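Local structure of tudor domain-containing protein 1 (Mus musculus, 4B9W) at residues K65-I68 and G69-C72; R150-A153 and C154-L158. The protein acts in piRNA-guided transposon silencing during spermatogenesis, binding arginine-methylated Piwi proteins through its Tudor domains, of which this chain is the third in extended form. All blocks are in the same frame, centred on the assembly; numbering follows the deposited sequence.

Interaction 1. Residues K65-I68 and G69-C72; sequences KAEI and GRPC
A type II beta turn from Glu67 to Arg70 closes this local contact, which lies at the surface where the loop after helix 41-57 leads into strand 71-76. Arg70 N donates to Glu67 O at 3.0 Å (N-H...O 152°); the donor stands above the carbonyl plane. Gly69 takes the third position with a positive phi, and a side chain there would run into Ile68 O. The acid ties the turn too: Glu67 OE2 accepts from Ile68 N at 2.9 Å, using its anti side. The Glu67 side chain reaches its neighbour's amide by bending at chi2, CG being anti to the backbone N. In the barrel of the Tudor domain, a member of the SH3 clan, this turn delivers the chain to the first strand of the five-stranded antiparallel sheet, where Gly69 and Arg70 pair with Val87. Arg70 folds back over the loop instead of bridging to the acid: its NH2 lies 3.5 Å from Glu67 CB but 5.2 Å from Glu67 OE1, and the carboxylate and guanidinium planes are turned 57° apart. The extended first two torsions bring Arg70 CD to 3.5 Å from Lys65 O, and the bend at chi3 (-56°) turns NE and the guanidinium toward Glu67 CB. Glu67 OE2 also accepts from the backbone of Lys145 of the second subunit. Lacking the carboxylate, an alanine here is likely to leave Ile68 N and that Lys145 amide without their common acceptor. Ile68 packs on Val87 and Ile90 of strand 81-90 and on the bound peptide's backbone.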
ATOM      1  N   LYS A  65      -7.835  18.093  11.761  1.00 28.02           N
ATOM      2  CA  LYS A  65      -6.589  18.377  11.057  1.00 27.93           C
ATOM      3  C   LYS A  65      -5.885  17.053  10.686  1.00 25.94           C
ATOM      4  O   LYS A  65      -5.360  16.358  11.552  1.00 23.75           O
ATOM      5  CB  LYS A  65      -5.674  19.245  11.919  1.00 29.21           C
ATOM      6  CG  LYS A  65      -5.965  20.743  11.859  1.00 31.99           C
ATOM      7  CD  LYS A  65      -5.139  21.507  12.891  1.00 33.20           C
ATOM      8  CE  LYS A  65      -5.150  23.010  12.624  1.00 35.23           C
ATOM      9  NZ  LYS A  65      -6.536  23.559  12.499  1.00 36.00           N
ATOM     10  N   ALA A  66      -5.886  16.723   9.396  1.00 24.21           N
ATOM     11  CA  ALA A  66      -5.316  15.456   8.913  1.00 22.87           C
ATOM     12  C   ALA A  66      -3.789  15.452   9.002  1.00 20.98           C
ATOM     13  O   ALA A  66      -3.127  16.366   8.543  1.00 21.27           O
ATOM     14  CB  ALA A  66      -5.773  15.166   7.488  1.00 22.64           C
ATOM     15  N   GLU A  67      -3.255  14.429   9.652  1.00 19.24           N
ATOM     16  CA  GLU A  67      -1.837  14.177   9.697  1.00 17.81           C
ATOM     17  C   GLU A  67      -1.684  12.667   9.543  1.00 16.98           C
ATOM     18  O   GLU A  67      -2.555  11.902   9.996  1.00 16.25           O
ATOM     19  CB  GLU A  67      -1.238  14.668  11.011  1.00 17.96           C
ATOM     20  CG  GLU A  67       0.258  14.418  11.134  1.00 19.04           C
ATOM     21  CD  GLU A  67       1.091  15.028  10.008  1.00 19.16           C
ATOM     22  OE1 GLU A  67       1.340  16.260  10.066  1.00 20.50           O
ATOM     23  OE2 GLU A  67       1.501  14.281   9.085  1.00 16.59           O
ATOM     24  N   ILE A  68      -0.603  12.248   8.896  1.00 14.92           N
ATOM     25  CA  ILE A  68      -0.394  10.847   8.575  1.00 14.62           C
ATOM     26  C   ILE A  68      -0.293   9.983   9.826  1.00 14.10           C
ATOM     27  O   ILE A  68       0.468  10.283  10.761  1.00 13.58           O
ATOM     28  CB  ILE A  68       0.856  10.634   7.714  1.00 14.75           C
ATOM     29  CG1 ILE A  68       0.717  11.394   6.390  1.00 14.95           C
ATOM     30  CG2 ILE A  68       1.065   9.150   7.429  1.00 14.71           C
ATOM     31  CD1 ILE A  68      -0.406  10.896   5.515  1.00 14.94           C
ATOM     32  N   GLY A  69      -1.083   8.916   9.833  1.00 13.47           N
ATOM     33  CA  GLY A  69      -1.161   8.023  10.963  1.00 13.67           C
ATOM     34  C   GLY A  69      -2.017   8.546  12.113  1.00 13.97           C
ATOM     35  O   GLY A  69      -2.041   7.913  13.152  1.00 14.02           O
ATOM     36  N   ARG A  70      -2.721   9.674  11.953  1.00 14.67           N
ATOM     37  CA  ARG A  70      -3.605  10.206  13.031  1.00 15.43           C
ATOM     38  C   ARG A  70      -4.983   9.509  13.078  1.00 14.67           C
ATOM     39  O   ARG A  70      -5.623   9.288  12.049  1.00 12.98           O
ATOM     40  CB  ARG A  70      -3.838  11.727  12.885  1.00 17.38           C
ATOM     41  CG  ARG A  70      -4.574  12.360  14.067  1.00 19.98           C
ATOM     42  CD  ARG A  70      -4.809  13.865  13.930  1.00 22.71           C
ATOM     43  NE  ARG A  70      -3.580  14.633  13.700  1.00 25.58           N
ATOM     44  CZ  ARG A  70      -2.723  15.041  14.639  1.00 28.95           C
ATOM     45  NH1 ARG A  70      -2.934  14.779  15.933  1.00 32.38           N
ATOM     46  NH2 ARG A  70      -1.637  15.729  14.284  1.00 28.64           N
ATOM     47  N   PRO A  71      -5.476   9.210  14.290  1.00 14.78           N
ATOM     48  CA  PRO A  71      -6.790   8.604  14.343  1.00 14.36           C
ATOM     49  C   PRO A  71      -7.898   9.625  14.109  1.00 13.34           C
ATOM     50  O   PRO A  71      -7.728  10.808  14.386  1.00 12.98           O
ATOM     51  CB  PRO A  71      -6.858   8.018  15.759  1.00 14.79           C
ATOM     52  CG  PRO A  71      -5.494   8.180  16.338  1.00 14.97           C
ATOM     53  CD  PRO A  71      -4.886   9.334  15.634  1.00 14.91           C
ATOM     54  N   CYS A  72      -9.001   9.152  13.555  1.00 12.88           N
ATOM     55  CA  CYS A  72     -10.191   9.964  13.329  1.00 12.96           C
ATOM     56  C   CYS A  72     -11.408   9.054  13.207  1.00 12.78           C
ATOM     57  O   CYS A  72     -11.299   7.824  13.381  1.00 12.58           O
ATOM     58  CB  CYS A  72     -10.032  10.804  12.064  1.00 13.13           C
ATOM     59  SG  CYS A  72      -9.586   9.854  10.585  1.00 13.59           S
TER

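Interaction 2. Residues R150-A153 and C154-L158; sequences RFQA and CVVGL
The backbone carbonyls of Arg150 and Gln152 receive the backbone amides of Cys154, Val155 and Val156 where helix 145-155 runs out and the chain swings into a type II beta turn from Val155 to Leu158. This is a helix C-terminus, with i+4 bonds mixed with shorter i+3 ones. Cys154 N donates to Arg150 O at 3.0 Å, with a weak second bond to Phe151 O. Gln152 O then accepts twice: Val156 N comes almost straight down the carbonyl at 2.8 Å (C=O...N 171°), while Val155 N stands well above its plane at 3.1 Å. One oxygen thus holds both amides of the unwinding turn.

On the buried side Phe151, its ring carried out by a CG anti to the backbone N (chi1 -180°), meets Val155 obliquely, Phe151 CE1 being 3.8 Å from Val155 CG1. The same ring makes an edge-to-face contact with Phe32, and Val155 also packs on Val23 of strand 18-26, so the pair seats the helix on the mixed sheet. Cys154 lies against helix 187-193 through Ile187 and Val190.

On the more exposed side, Gln152 bends at chi2 (65°) and brings its amide across Val156 at an oblique angle. Gln152 OE1 is hydrogen-bonded to a glycerol, probably from the crystallisation liquor, and its side chain also packs on an apolar side chain of the bound peptide. The NH2 end of that amide rests against the valine, with Gln152 NE2 3.5 Å from Val156 CB.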
ATOM      1  N   ARG A 150     -10.711 -18.477  -4.906  1.00 13.25           N
ATOM      2  CA  ARG A 150     -10.896 -19.780  -4.282  1.00 14.11           C
ATOM      3  C   ARG A 150     -10.858 -19.641  -2.756  1.00 13.34           C
ATOM      4  O   ARG A 150     -11.719 -20.173  -2.062  1.00 13.31           O
ATOM      5  CB  ARG A 150      -9.871 -20.811  -4.786  1.00 15.43           C
ATOM      6  CG  ARG A 150     -10.020 -22.199  -4.157  1.00 16.88           C
ATOM      7  CD  ARG A 150     -11.472 -22.685  -4.085  1.00 18.49           C
ATOM      8  NE  ARG A 150     -11.978 -23.217  -5.354  1.00 20.11           N
ATOM      9  CZ  ARG A 150     -13.219 -23.052  -5.845  1.00 20.98           C
ATOM     10  NH1 ARG A 150     -14.170 -22.313  -5.241  1.00 21.41           N
ATOM     11  NH2 ARG A 150     -13.516 -23.619  -6.993  1.00 21.84           N
ATOM     12  N   PHE A 151      -9.873 -18.896  -2.249  1.00 12.55           N
ATOM     13  CA  PHE A 151      -9.740 -18.605  -0.829  1.00 12.25           C
ATOM     14  C   PHE A 151     -11.038 -17.999  -0.287  1.00 12.14           C
ATOM     15  O   PHE A 151     -11.551 -18.478   0.714  1.00 11.61           O
ATOM     16  CB  PHE A 151      -8.495 -17.691  -0.595  1.00 12.36           C
ATOM     17  CG  PHE A 151      -8.228 -17.305   0.850  1.00 12.34           C
ATOM     18  CD1 PHE A 151      -8.453 -18.182   1.906  1.00 12.36           C
ATOM     19  CD2 PHE A 151      -7.662 -16.064   1.136  1.00 12.55           C
ATOM     20  CE1 PHE A 151      -8.177 -17.807   3.215  1.00 12.15           C
ATOM     21  CE2 PHE A 151      -7.390 -15.684   2.439  1.00 12.50           C
ATOM     22  CZ  PHE A 151      -7.643 -16.567   3.484  1.00 12.39           C
ATOM     23  N   GLN A 152     -11.553 -16.970  -0.970  1.00 12.11           N
ATOM     24  CA  GLN A 152     -12.787 -16.265  -0.601  1.00 12.32           C
ATOM     25  C   GLN A 152     -13.986 -17.232  -0.499  1.00 12.00           C
ATOM     26  O   GLN A 152     -14.762 -17.180   0.462  1.00 11.50           O
ATOM     27  CB  GLN A 152     -13.045 -15.145  -1.629  1.00 12.69           C
ATOM     28  CG  GLN A 152     -14.414 -14.512  -1.627  1.00 12.97           C
ATOM     29  CD  GLN A 152     -14.700 -13.773  -0.355  1.00 14.11           C
ATOM     30  OE1 GLN A 152     -13.778 -13.315   0.333  1.00 15.86           O
ATOM     31  NE2 GLN A 152     -15.977 -13.620  -0.036  1.00 14.24           N
ATOM     32  N   ALA A 153     -14.099 -18.130  -1.474  1.00 11.99           N
ATOM     33  CA  ALA A 153     -15.137 -19.159  -1.480  1.00 12.44           C
ATOM     34  C   ALA A 153     -14.974 -20.154  -0.299  1.00 12.78           C
ATOM     35  O   ALA A 153     -15.968 -20.728   0.171  1.00 12.81           O
ATOM     36  CB  ALA A 153     -15.180 -19.887  -2.843  1.00 12.38           C
ATOM     37  N   CYS A 154     -13.748 -20.327   0.207  1.00 13.12           N
ATOM     38  CA  CYS A 154     -13.537 -21.109   1.463  1.00 13.78           C
ATOM     39  C   CYS A 154     -13.933 -20.394   2.749  1.00 13.45           C
ATOM     40  O   CYS A 154     -14.075 -21.046   3.767  1.00 13.45           O
ATOM     41  CB  CYS A 154     -12.073 -21.504   1.660  1.00 14.10           C
ATOM     42  SG  CYS A 154     -11.384 -22.524   0.361  1.00 16.00           S
ATOM     43  N   VAL A 155     -14.045 -19.075   2.743  1.00 12.95           N
ATOM     44  CA  VAL A 155     -14.324 -18.369   4.004  1.00 13.23           C
ATOM     45  C   VAL A 155     -15.665 -17.631   4.019  1.00 13.97           C
ATOM     46  O   VAL A 155     -16.183 -17.336   5.101  1.00 13.32           O
ATOM     47  CB  VAL A 155     -13.199 -17.369   4.385  1.00 12.72           C
ATOM     48  CG1 VAL A 155     -11.836 -18.027   4.299  1.00 12.96           C
ATOM     49  CG2 VAL A 155     -13.240 -16.120   3.508  1.00 12.05           C
ATOM     50  N   VAL A 156     -16.221 -17.308   2.849  1.00 14.77           N
ATOM     51  CA  VAL A 156     -17.433 -16.478   2.818  1.00 15.78           C
ATOM     52  C   VAL A 156     -18.587 -17.060   3.677  1.00 16.16           C
ATOM     53  O   VAL A 156     -18.845 -18.261   3.631  1.00 15.97           O
ATOM     54  CB  VAL A 156     -17.906 -16.236   1.372  1.00 16.10           C
ATOM     55  CG1 VAL A 156     -18.420 -17.528   0.732  1.00 16.10           C
ATOM     56  CG2 VAL A 156     -18.956 -15.126   1.340  1.00 15.73           C
ATOM     57  N   GLY A 157     -19.254 -16.213   4.477  1.00 16.57           N
ATOM     58  CA  GLY A 157     -20.401 -16.648   5.301  1.00 16.59           C
ATOM     59  C   GLY A 157     -20.116 -17.694   6.375  1.00 17.10           C
ATOM     60  O   GLY A 157     -21.026 -18.333   6.903  1.00 17.27           O
ATOM     61  N   LEU A 158     -18.847 -17.829   6.742  1.00 17.14           N
ATOM     62  CA  LEU A 158     -18.362 -18.910   7.597  1.00 17.45           C
ATOM     63  C   LEU A 158     -17.591 -18.336   8.785  1.00 17.21           C
ATOM     64  O   LEU A 158     -16.884 -17.353   8.645  1.00 16.20           O
ATOM     65  CB  LEU A 158     -17.417 -19.804   6.787  1.00 17.36           C
ATOM     66  CG  LEU A 158     -17.174 -21.253   7.198  1.00 17.85           C
ATOM     67  CD1 LEU A 158     -18.483 -22.016   7.457  1.00 18.16           C
ATOM     68  CD2 LEU A 158     -16.353 -21.939   6.103  1.00 17.58           C
TER

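The two contacts come in series along the chain, interaction 1 closing before interaction 2 opens. Their centres lie 33 Å apart on opposite sides of the chain's centre, and their nearest atoms, about 25 Å apart, do not touch. Interaction 1 introduces strand 71-76 of the five-stranded antiparallel sheet in the Tudor barrel; interaction 2 ends helix 145-155, which packs on the separate mixed sheet of the extended domain. They illustrate how local turns start a strand in one unit and finish a helix in the other. Each also touches bound peptide, through Ile68 in 65-68 and Gln152 in 150-153.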